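PDB 4I6K: amidohydrolase family protein from Acinetobacter baumannii, which probably hydrolyses 2-pyrone-4,6-dicarboxylic acid, as an amidohydrolase-family enzyme, and was crystallised with citric acid bound. Local coordinates for residues Y195-V204 and I233-K242; N223-Y231 and A266-E276. One frame throughout, in Å; residues are numbered along the deposited sequence.

Contact 1. Residues Y195-V204 and I233-K242; sequences YQKFLSLLNV and IFKEKGFLHK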
loop_
_atom_site.group_PDB
_atom_site.type_symbol
_atom_site.label_atom_id
_atom_site.label_comp_id
_atom_site.label_asym_id
_atom_site.label_seq_id
_atom_site.Cartn_x
_atom_site.Cartn_y
_atom_site.Cartn_z
ATOM N N TYR A 195 -12.381 -12.977 -5.336
ATOM C CA TYR A 195 -12.565 -11.677 -4.729
ATOM C C TYR A 195 -13.632 -11.756 -3.652
ATOM O O TYR A 195 -13.527 -11.108 -2.596
ATOM C CB TYR A 195 -12.936 -10.608 -5.756
ATOM C CG TYR A 195 -12.768 -9.209 -5.189
ATOM C CD1 TYR A 195 -11.506 -8.716 -4.892
ATOM C CD2 TYR A 195 -13.869 -8.398 -4.925
ATOM C CE1 TYR A 195 -11.333 -7.456 -4.369
ATOM C CE2 TYR A 195 -13.706 -7.139 -4.403
ATOM C CZ TYR A 195 -12.433 -6.677 -4.124
ATOM O OH TYR A 195 -12.251 -5.423 -3.598
ATOM N N GLN A 196 -14.667 -12.550 -3.931
ATOM C CA GLN A 196 -15.754 -12.731 -2.997
ATOM C C GLN A 196 -15.231 -13.394 -1.733
ATOM O O GLN A 196 -15.592 -13.000 -0.630
ATOM C CB GLN A 196 -16.886 -13.570 -3.612
ATOM C CG GLN A 196 -17.660 -12.876 -4.721
ATOM C CD GLN A 196 -18.397 -11.627 -4.244
ATOM O OE1 GLN A 196 -19.172 -11.674 -3.294
ATOM N NE2 GLN A 196 -18.156 -10.504 -4.913
ATOM N N LYS A 197 -14.397 -14.416 -1.892
ATOM C CA LYS A 197 -13.839 -15.090 -0.730
ATOM C C LYS A 197 -13.015 -14.094 0.074
ATOM O O LYS A 197 -13.163 -13.984 1.296
ATOM C CB LYS A 197 -12.978 -16.276 -1.153
ATOM C CG LYS A 197 -12.321 -17.013 0.019
ATOM C CD LYS A 197 -13.263 -17.991 0.710
ATOM C CE LYS A 197 -13.050 -19.414 0.198
ATOM N NZ LYS A 197 -13.917 -20.405 0.901
ATOM N N PHE A 198 -12.158 -13.357 -0.632
ATOM C CA PHE A 198 -11.320 -12.310 -0.038
ATOM C C PHE A 198 -12.141 -11.386 0.848
ATOM O O PHE A 198 -11.805 -11.164 2.009
ATOM C CB PHE A 198 -10.620 -11.514 -1.153
ATOM C CG PHE A 198 -10.231 -10.116 -0.760
ATOM C CD1 PHE A 198 -10.871 -9.023 -1.317
ATOM C CD2 PHE A 198 -9.222 -9.891 0.160
ATOM C CE1 PHE A 198 -10.503 -7.732 -0.963
ATOM C CE2 PHE A 198 -8.861 -8.605 0.523
ATOM C CZ PHE A 198 -9.500 -7.528 -0.037
ATOM N N LEU A 199 -13.241 -10.879 0.296
ATOM C CA LEU A 199 -14.128 -9.977 1.010
ATOM C C LEU A 199 -14.651 -10.605 2.298
ATOM O O LEU A 199 -14.721 -9.947 3.332
ATOM C CB LEU A 199 -15.303 -9.585 0.116
ATOM C CG LEU A 199 -15.010 -8.649 -1.051
ATOM C CD1 LEU A 199 -16.188 -8.633 -1.993
ATOM C CD2 LEU A 199 -14.712 -7.248 -0.548
ATOM N N SER A 200 -15.036 -11.873 2.229
ATOM C CA SER A 200 -15.583 -12.547 3.400
ATOM C C SER A 200 -14.513 -12.735 4.488
ATOM O O SER A 200 -14.826 -12.888 5.671
ATOM C CB SER A 200 -16.142 -13.904 2.994
ATOM O OG SER A 200 -15.085 -14.774 2.609
ATOM N N LEU A 201 -13.250 -12.720 4.082
ATOM C CA LEU A 201 -12.145 -12.995 5.006
ATOM C C LEU A 201 -11.751 -11.747 5.762
ATOM O O LEU A 201 -10.996 -11.807 6.738
ATOM C CB LEU A 201 -10.925 -13.520 4.245
ATOM C CG LEU A 201 -11.102 -14.850 3.529
ATOM C CD1 LEU A 201 -9.868 -15.187 2.697
ATOM C CD2 LEU A 201 -11.370 -15.906 4.580
ATOM N N LEU A 202 -12.245 -10.608 5.292
ATOM C CA LEU A 202 -11.900 -9.337 5.901
ATOM C C LEU A 202 -12.478 -9.252 7.305
ATOM O O LEU A 202 -13.648 -9.607 7.535
ATOM C CB LEU A 202 -12.423 -8.178 5.057
ATOM C CG LEU A 202 -11.788 -7.966 3.685
ATOM C CD1 LEU A 202 -12.576 -6.913 2.924
ATOM C CD2 LEU A 202 -10.330 -7.550 3.827
ATOM N N ASN A 203 -11.660 -8.780 8.240
ATOM C CA ASN A 203 -12.127 -8.589 9.612
ATOM C C ASN A 203 -11.979 -7.139 10.029
ATOM O O ASN A 203 -10.894 -6.565 9.932
ATOM C CB ASN A 203 -11.381 -9.509 10.580
ATOM C CG ASN A 203 -12.021 -9.550 11.939
ATOM O OD1 ASN A 203 -12.069 -8.532 12.641
ATOM N ND2 ASN A 203 -12.529 -10.727 12.328
ATOM N N VAL A 204 -13.034 -6.553 10.546
ATOM C CA VAL A 204 -13.015 -5.146 10.842
ATOM C C VAL A 204 -11.955 -4.852 11.892
ATOM O O VAL A 204 -11.517 -3.740 12.036
ATOM C CB VAL A 204 -14.397 -4.625 11.249
ATOM C CG1 VAL A 204 -14.790 -5.138 12.589
ATOM C CG2 VAL A 204 -14.422 -3.144 11.218
ATOM N N ILE A 233 -19.081 -1.809 -1.586
ATOM C CA ILE A 233 -19.018 -3.063 -0.837
ATOM C C ILE A 233 -18.337 -2.855 0.524
ATOM O O ILE A 233 -18.911 -3.157 1.563
ATOM C CB ILE A 233 -18.307 -4.148 -1.658
ATOM C CG1 ILE A 233 -19.155 -4.500 -2.880
ATOM C CG2 ILE A 233 -18.038 -5.392 -0.826
ATOM C CD1 ILE A 233 -18.497 -5.496 -3.817
ATOM N N PHE A 234 -17.124 -2.305 0.519
ATOM C CA PHE A 234 -16.412 -1.986 1.766
ATOM C C PHE A 234 -17.311 -1.246 2.756
ATOM O O PHE A 234 -17.325 -1.542 3.956
ATOM C CB PHE A 234 -15.180 -1.123 1.485
ATOM C CG PHE A 234 -14.208 -1.737 0.510
ATOM C CD1 PHE A 234 -14.199 -3.108 0.285
ATOM C CD2 PHE A 234 -13.279 -0.942 -0.164
ATOM C CE1 PHE A 234 -13.284 -3.677 -0.604
ATOM C CE2 PHE A 234 -12.361 -1.501 -1.051
ATOM C CZ PHE A 234 -12.370 -2.870 -1.271
ATOM N N LYS A 235 -18.043 -0.260 2.244
ATOM C CA LYS A 235 -18.954 0.517 3.065
ATOM C C LYS A 235 -19.973 -0.383 3.752
ATOM O O LYS A 235 -20.115 -0.350 4.975
ATOM C CB LYS A 235 -19.701 1.536 2.215
ATOM C CG LYS A 235 -19.861 2.872 2.881
ATOM C CD LYS A 235 -18.895 3.859 2.257
ATOM C CE LYS A 235 -19.361 4.259 0.860
ATOM N NZ LYS A 235 -20.486 5.250 0.880
ATOM N N GLU A 236 -20.688 -1.177 2.962
ATOM C CA GLU A 236 -21.757 -2.002 3.501
ATOM C C GLU A 236 -21.228 -3.065 4.458
ATOM O O GLU A 236 -21.949 -3.524 5.347
ATOM C CB GLU A 236 -22.533 -2.653 2.370
ATOM C CG GLU A 236 -23.048 -1.642 1.374
ATOM C CD GLU A 236 -23.031 -2.168 -0.051
ATOM O OE1 GLU A 236 -22.706 -3.361 -0.247
ATOM O OE2 GLU A 236 -23.334 -1.381 -0.975
ATOM N N LYS A 237 -19.968 -3.455 4.287
ATOM C CA LYS A 237 -19.410 -4.497 5.137
ATOM C C LYS A 237 -19.103 -3.911 6.511
ATOM O O LYS A 237 -18.913 -4.644 7.475
ATOM C CB LYS A 237 -18.167 -5.124 4.507
ATOM C CG LYS A 237 -18.493 -6.104 3.378
ATOM C CD LYS A 237 -17.240 -6.792 2.791
ATOM C CE LYS A 237 -16.539 -7.777 3.765
ATOM N NZ LYS A 237 -17.423 -8.840 4.350
ATOM N N GLY A 238 -19.077 -2.583 6.590
ATOM C CA GLY A 238 -18.738 -1.885 7.835
ATOM C C GLY A 238 -17.297 -1.397 7.976
ATOM O O GLY A 238 -16.836 -1.118 9.091
ATOM N N PHE A 239 -16.590 -1.264 6.853
ATOM C CA PHE A 239 -15.155 -0.979 6.869
ATOM C C PHE A 239 -14.752 0.478 6.539
ATOM O O PHE A 239 -13.588 0.754 6.217
ATOM C CB PHE A 239 -14.416 -1.950 5.938
ATOM C CG PHE A 239 -14.364 -3.370 6.452
ATOM C CD1 PHE A 239 -13.182 -3.897 6.951
ATOM C CD2 PHE A 239 -15.497 -4.177 6.436
ATOM C CE1 PHE A 239 -13.128 -5.205 7.437
ATOM C CE2 PHE A 239 -15.444 -5.477 6.912
ATOM C CZ PHE A 239 -14.255 -5.991 7.418
ATOM N N LEU A 240 -15.698 1.405 6.627
ATOM C CA LEU A 240 -15.406 2.822 6.371
ATOM C C LEU A 240 -14.198 3.384 7.129
ATOM O O LEU A 240 -13.482 4.237 6.603
ATOM C CB LEU A 240 -16.621 3.694 6.699
ATOM C CG LEU A 240 -16.518 5.082 6.084
ATOM C CD1 LEU A 240 -16.345 4.943 4.558
ATOM C CD2 LEU A 240 -17.747 5.899 6.444
ATOM N N HIS A 241 -13.987 2.938 8.366
ATOM C CA HIS A 241 -12.910 3.491 9.192
ATOM C C HIS A 241 -11.629 2.703 9.001
ATOM O O HIS A 241 -10.603 2.978 9.623
ATOM C CB HIS A 241 -13.321 3.562 10.666
ATOM C CG HIS A 241 -14.536 4.398 10.888
ATOM N ND1 HIS A 241 -14.487 5.638 11.483
ATOM C CD2 HIS A 241 -15.830 4.198 10.535
ATOM C CE1 HIS A 241 -15.703 6.156 11.512
ATOM N NE2 HIS A 241 -16.535 5.303 10.944
ATOM N N LYS A 242 -11.691 1.739 8.096
ATOM C CA LYS A 242 -10.536 0.929 7.786
ATOM C C LYS A 242 -9.969 1.308 6.416
ATOM O O LYS A 242 -9.042 0.675 5.911
ATOM C CB LYS A 242 -10.928 -0.548 7.820
ATOM C CG LYS A 242 -11.656 -0.975 9.103
ATOM C CD LYS A 242 -10.925 -0.543 10.379
ATOM C CE LYS A 242 -9.481 -1.095 10.438
ATOM N NZ LYS A 242 -9.380 -2.585 10.636
HETATM O O HOH W 1 -16.076 -9.834 6.267
#
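The ring of F239 carries V204 CB over one face, offset toward the rim, with CB 4.1 Å from F239 CE1, while L202 O lies at the ring edge, near its plane. L202 CB adds an apolar touch to F239 CZ at 3.7 Å. The F234 ring is met at its edge instead: L199 CD2 approaches in the plane at 3.8 Å from F234 CE1, and Y195 OH comes in beside CZ, its own hydrogen bond going to F181 O. The same L199 methyl packs on I233 CG2, with the two side chains at about a right angle.

K242 folds back on itself, chi2 to chi4 all between -50° and -69°, which brings its NZ to V204 O for a 2.8 Å hydrogen bond that arrives from above the carbonyl plane. H207 O is a second acceptor for that NZ, and W208 receives it as a cation-pi partner.

Beyond the Schellman turn at G238, the chain leads toward strand 243-244. Segments 195-201 and 233-237 run at 34° to each other in helices 193-201 and 222-237, on the outside of the parallel sheet, with strand 207-210 beneath L202 and F234 and helix 159-169 flanking Y195 and F198.

Contact 2. Residues N223-Y231 and A266-E276; sequences NINIAQQAY and AFKQIVFDKHE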
loop_
_atom_site.group_PDB
_atom_site.type_symbol
_atom_site.label_atom_id
_atom_site.label_comp_id
_atom_site.label_asym_id
_atom_site.label_seq_id
_atom_site.Cartn_x
_atom_site.Cartn_y
_atom_site.Cartn_z
ATOM N N ASN A 223 -12.425 0.818 -15.026
ATOM C CA ASN A 223 -11.678 0.694 -13.775
ATOM C C ASN A 223 -12.133 1.618 -12.643
ATOM O O ASN A 223 -11.926 1.313 -11.471
ATOM C CB ASN A 223 -10.175 0.847 -14.029
ATOM C CG ASN A 223 -9.818 2.178 -14.668
ATOM O OD1 ASN A 223 -10.535 3.169 -14.528
ATOM N ND2 ASN A 223 -8.691 2.206 -15.364
ATOM N N ILE A 224 -12.753 2.738 -12.987
ATOM C CA ILE A 224 -13.255 3.648 -11.965
ATOM C C ILE A 224 -14.579 3.131 -11.414
ATOM O O ILE A 224 -14.917 3.359 -10.246
ATOM C CB ILE A 224 -13.437 5.086 -12.504
ATOM C CG1 ILE A 224 -12.438 5.363 -13.631
ATOM C CG2 ILE A 224 -13.266 6.097 -11.385
ATOM C CD1 ILE A 224 -12.670 6.686 -14.369
ATOM N N ASN A 225 -15.357 2.499 -12.272
ATOM C CA ASN A 225 -16.571 1.884 -11.803
ATOM C C ASN A 225 -16.329 0.699 -10.886
ATOM O O ASN A 225 -16.924 0.597 -9.838
ATOM C CB ASN A 225 -17.464 1.498 -12.966
ATOM C CG ASN A 225 -18.839 1.152 -12.520
ATOM O OD1 ASN A 225 -19.258 0.008 -12.608
ATOM N ND2 ASN A 225 -19.545 2.134 -11.986
ATOM N N ILE A 226 -15.414 -0.171 -11.281
ATOM C CA ILE A 226 -14.924 -1.233 -10.420
ATOM C C ILE A 226 -14.525 -0.622 -9.081
ATOM O O ILE A 226 -15.073 -0.990 -8.041
ATOM C CB ILE A 226 -13.738 -1.948 -11.055
ATOM C CG1 ILE A 226 -14.183 -2.598 -12.364
ATOM C CG2 ILE A 226 -13.183 -3.000 -10.102
ATOM C CD1 ILE A 226 -15.425 -3.469 -12.182
ATOM N N ALA A 227 -13.595 0.333 -9.106
ATOM C CA ALA A 227 -13.214 1.036 -7.877
ATOM C C ALA A 227 -14.442 1.484 -7.052
ATOM O O ALA A 227 -14.501 1.292 -5.839
ATOM C CB ALA A 227 -12.311 2.226 -8.206
ATOM N N GLN A 228 -15.421 2.077 -7.719
ATOM C CA GLN A 228 -16.645 2.550 -7.064
ATOM C C GLN A 228 -17.479 1.416 -6.411
ATOM O O GLN A 228 -18.017 1.575 -5.307
ATOM C CB GLN A 228 -17.497 3.323 -8.079
ATOM C CG GLN A 228 -17.953 4.677 -7.605
ATOM C CD GLN A 228 -18.391 5.566 -8.758
ATOM O OE1 GLN A 228 -18.317 6.793 -8.675
ATOM N NE2 GLN A 228 -18.841 4.945 -9.846
ATOM N N GLN A 229 -17.599 0.287 -7.104
ATOM C CA GLN A 229 -18.307 -0.863 -6.565
ATOM C C GLN A 229 -17.597 -1.415 -5.334
ATOM O O GLN A 229 -18.222 -1.697 -4.305
ATOM C CB GLN A 229 -18.375 -1.969 -7.606
ATOM C CG GLN A 229 -19.272 -1.689 -8.789
ATOM C CD GLN A 229 -19.489 -2.935 -9.616
ATOM O OE1 GLN A 229 -20.108 -3.898 -9.151
ATOM N NE2 GLN A 229 -18.958 -2.939 -10.840
ATOM N N ALA A 230 -16.285 -1.600 -5.462
ATOM C CA ALA A 230 -15.472 -2.141 -4.375
ATOM C C ALA A 230 -15.641 -1.259 -3.153
ATOM O O ALA A 230 -15.862 -1.748 -2.053
ATOM C CB ALA A 230 -14.017 -2.232 -4.789
ATOM N N TYR A 231 -15.558 0.051 -3.361
ATOM C CA TYR A 231 -15.776 1.006 -2.282
ATOM C C TYR A 231 -17.126 0.794 -1.606
ATOM O O TYR A 231 -17.204 0.689 -0.375
ATOM C CB TYR A 231 -15.657 2.445 -2.793
ATOM C CG TYR A 231 -15.864 3.502 -1.716
ATOM C CD1 TYR A 231 -14.901 3.709 -0.713
ATOM C CD2 TYR A 231 -17.013 4.294 -1.698
ATOM C CE1 TYR A 231 -15.077 4.670 0.275
ATOM C CE2 TYR A 231 -17.198 5.266 -0.706
ATOM C CZ TYR A 231 -16.230 5.445 0.276
ATOM O OH TYR A 231 -16.402 6.403 1.252
ATOM N N ALA A 266 -10.071 11.111 -9.433
ATOM C CA ALA A 266 -10.806 9.857 -9.341
ATOM C C ALA A 266 -11.235 9.562 -7.897
ATOM O O ALA A 266 -12.297 8.994 -7.649
ATOM C CB ALA A 266 -9.967 8.716 -9.897
ATOM N N PHE A 267 -10.407 9.950 -6.938
ATOM C CA PHE A 267 -10.734 9.678 -5.556
ATOM C C PHE A 267 -12.048 10.360 -5.196
ATOM O O PHE A 267 -12.917 9.770 -4.550
ATOM C CB PHE A 267 -9.603 10.137 -4.627
ATOM C CG PHE A 267 -9.992 10.154 -3.183
ATOM C CD1 PHE A 267 -10.236 11.355 -2.533
ATOM C CD2 PHE A 267 -10.153 8.967 -2.482
ATOM C CE1 PHE A 267 -10.612 11.386 -1.196
ATOM C CE2 PHE A 267 -10.539 8.984 -1.156
ATOM C CZ PHE A 267 -10.770 10.204 -0.508
ATOM N N LYS A 268 -12.185 11.612 -5.626
ATOM C CA LYS A 268 -13.365 12.411 -5.307
ATOM C C LYS A 268 -14.584 11.881 -6.048
ATOM O O LYS A 268 -15.717 12.085 -5.623
ATOM C CB LYS A 268 -13.127 13.876 -5.665
ATOM C CG LYS A 268 -11.975 14.534 -4.918
ATOM C CD LYS A 268 -11.936 16.044 -5.191
ATOM C CE LYS A 268 -10.737 16.712 -4.535
ATOM N NZ LYS A 268 -10.363 17.989 -5.209
ATOM N N GLN A 269 -14.366 11.278 -7.205
ATOM C CA GLN A 269 -15.413 10.545 -7.889
ATOM C C GLN A 269 -15.853 9.262 -7.241
ATOM O O GLN A 269 -17.028 8.992 -7.124
ATOM C CB GLN A 269 -15.037 10.285 -9.325
ATOM C CG GLN A 269 -15.429 11.419 -10.201
ATOM C CD GLN A 269 -14.688 11.425 -11.491
ATOM O OE1 GLN A 269 -14.405 12.486 -12.047
ATOM N NE2 GLN A 269 -14.353 10.239 -11.983
ATOM N N ILE A 270 -14.896 8.475 -6.809
ATOM C CA ILE A 270 -15.188 7.277 -6.037
ATOM C C ILE A 270 -15.775 7.625 -4.668
ATOM O O ILE A 270 -16.774 7.052 -4.249
ATOM C CB ILE A 270 -13.923 6.431 -5.821
ATOM C CG1 ILE A 270 -13.441 5.854 -7.157
ATOM C CG2 ILE A 270 -14.198 5.311 -4.812
ATOM C CD1 ILE A 270 -11.938 5.729 -7.256
ATOM N N VAL A 271 -15.140 8.556 -3.968
ATOM C CA VAL A 271 -15.607 8.959 -2.653
ATOM C C VAL A 271 -16.178 10.361 -2.739
ATOM O O VAL A 271 -15.490 11.351 -2.476
ATOM C CB VAL A 271 -14.470 8.931 -1.612
ATOM C CG1 VAL A 271 -15.018 9.202 -0.208
ATOM C CG2 VAL A 271 -13.756 7.593 -1.662
ATOM N N PHE A 272 -17.447 10.434 -3.112
ATOM C CA PHE A 272 -18.118 11.703 -3.295
ATOM C C PHE A 272 -18.396 12.452 -1.980
ATOM O O PHE A 272 -18.187 13.667 -1.883
ATOM C CB PHE A 272 -19.414 11.487 -4.073
ATOM C CG PHE A 272 -20.055 12.760 -4.508
ATOM C CD1 PHE A 272 -21.434 12.899 -4.514
ATOM C CD2 PHE A 272 -19.267 13.843 -4.885
ATOM C CE1 PHE A 272 -22.016 14.087 -4.908
ATOM C CE2 PHE A 272 -19.843 15.036 -5.276
ATOM C CZ PHE A 272 -21.219 15.158 -5.287
ATOM N N ASP A 273 -18.860 11.724 -0.970
ATOM C CA ASP A 273 -19.252 12.321 0.300
ATOM C C ASP A 273 -18.049 12.837 1.095
ATOM O O ASP A 273 -17.130 12.078 1.430
ATOM C CB ASP A 273 -20.059 11.311 1.118
ATOM C CG ASP A 273 -20.377 11.810 2.506
ATOM O OD1 ASP A 273 -19.678 12.722 2.993
ATOM O OD2 ASP A 273 -21.327 11.286 3.117
ATOM N N LYS A 274 -18.068 14.134 1.396
ATOM C CA LYS A 274 -16.913 14.803 1.988
ATOM C C LYS A 274 -16.651 14.435 3.455
ATOM O O LYS A 274 -15.521 14.551 3.935
ATOM C CB LYS A 274 -16.998 16.329 1.818
ATOM C CG LYS A 274 -15.764 17.058 2.385
ATOM C CD LYS A 274 -15.993 18.558 2.612
ATOM C CE LYS A 274 -14.941 19.160 3.560
ATOM N NZ LYS A 274 -15.152 18.781 4.996
ATOM N N HIS A 275 -17.684 14.005 4.171
ATOM C CA HIS A 275 -17.477 13.469 5.503
ATOM C C HIS A 275 -16.604 12.225 5.373
ATOM O O HIS A 275 -15.653 12.041 6.136
ATOM C CB HIS A 275 -18.801 13.106 6.183
ATOM C CG HIS A 275 -19.832 14.194 6.127
ATOM N ND1 HIS A 275 -19.614 15.456 6.644
ATOM C CD2 HIS A 275 -21.092 14.204 5.630
ATOM C CE1 HIS A 275 -20.692 16.198 6.458
ATOM N NE2 HIS A 275 -21.604 15.461 5.846
ATOM N N GLU A 276 -16.935 11.374 4.402
ATOM C CA GLU A 276 -16.170 10.159 4.148
ATOM C C GLU A 276 -14.753 10.448 3.648
ATOM O O GLU A 276 -13.796 9.733 3.977
ATOM C CB GLU A 276 -16.902 9.273 3.158
ATOM C CG GLU A 276 -18.193 8.730 3.710
ATOM C CD GLU A 276 -18.953 7.928 2.677
ATOM O OE1 GLU A 276 -18.414 7.745 1.563
ATOM O OE2 GLU A 276 -20.089 7.491 2.970
#
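Helix 223-231 meets helix 266-270 at a signed crossing angle of -47°, with the axes 9.9 Å apart at their closest and the backbones nearest at Q228 and I270. There I270 is a knob in the hole formed by I224, A227, Q228 and Y231. Its branches divide the work: CD1 reaches A227 CB at 3.6 Å, CG1 faces I224 CG2, and CG2 rests on Y231 CB at 3.8 Å. With chi1 at -67°, CG1 is directed back along the first helix toward I224 and A227 while CG2 is left for the tyrosine. One turn earlier, A266 CB extends the apolar seam to I224 CG2.

In Y231, CG stands anti to the backbone N, which swings the ring out past the end of helix 266-270 to V271 and E276. V271, the first residue to leave that helix, lays CG2 over one face of the ring in a CH-pi contact, 4.0 Å from the centroid and displaced toward the rim, and its CG1 comes to the phenol oxygen. At the ring edge, E276 OE1 lies in the plane and accepts a hydrogen bond from Y231 OH, modelled as very short; ring and carboxylate planes are turned 55° apart. The other carboxylate oxygen, OE2, forms a salt bridge with K235, a charge that would be expected to steady E276 as an anion.

E276 stands in the first turn of the next helix, where D273 is the N-cap: its OD1 accepts from H275 N at 2.6 Å and weakly from E276 N. Helix 222-237 is thus tied to both helix 260-270 and helix 274-289. I280 of the latter touches Y231, and F214, from a loop, closes on A227 and A266 at the other end of the interface.

Overall arrangement
Both contacts draw on helix 222-237: contact 2 uses its earlier turns, contact 1 its C-terminal end and the loop beyond. Along the chain the segments alternate, 195-204, 223-231, 233-242 and then 266-276, so the shared helix joins its predecessor, helix 193-201, to the helices that follow. The centres lie about 15 Å apart, each about 17 Å from the centre of the chain. Besides the charge pair on E276, they touch directly through L240, which packs against the hydroxyl end of Y231 and against E276, and through Y195 against A230. Together they form a continuous outer layer of helices beside the last strands of the parallel eight-stranded sheet, the barrel arrangement expected of amidohydrolases.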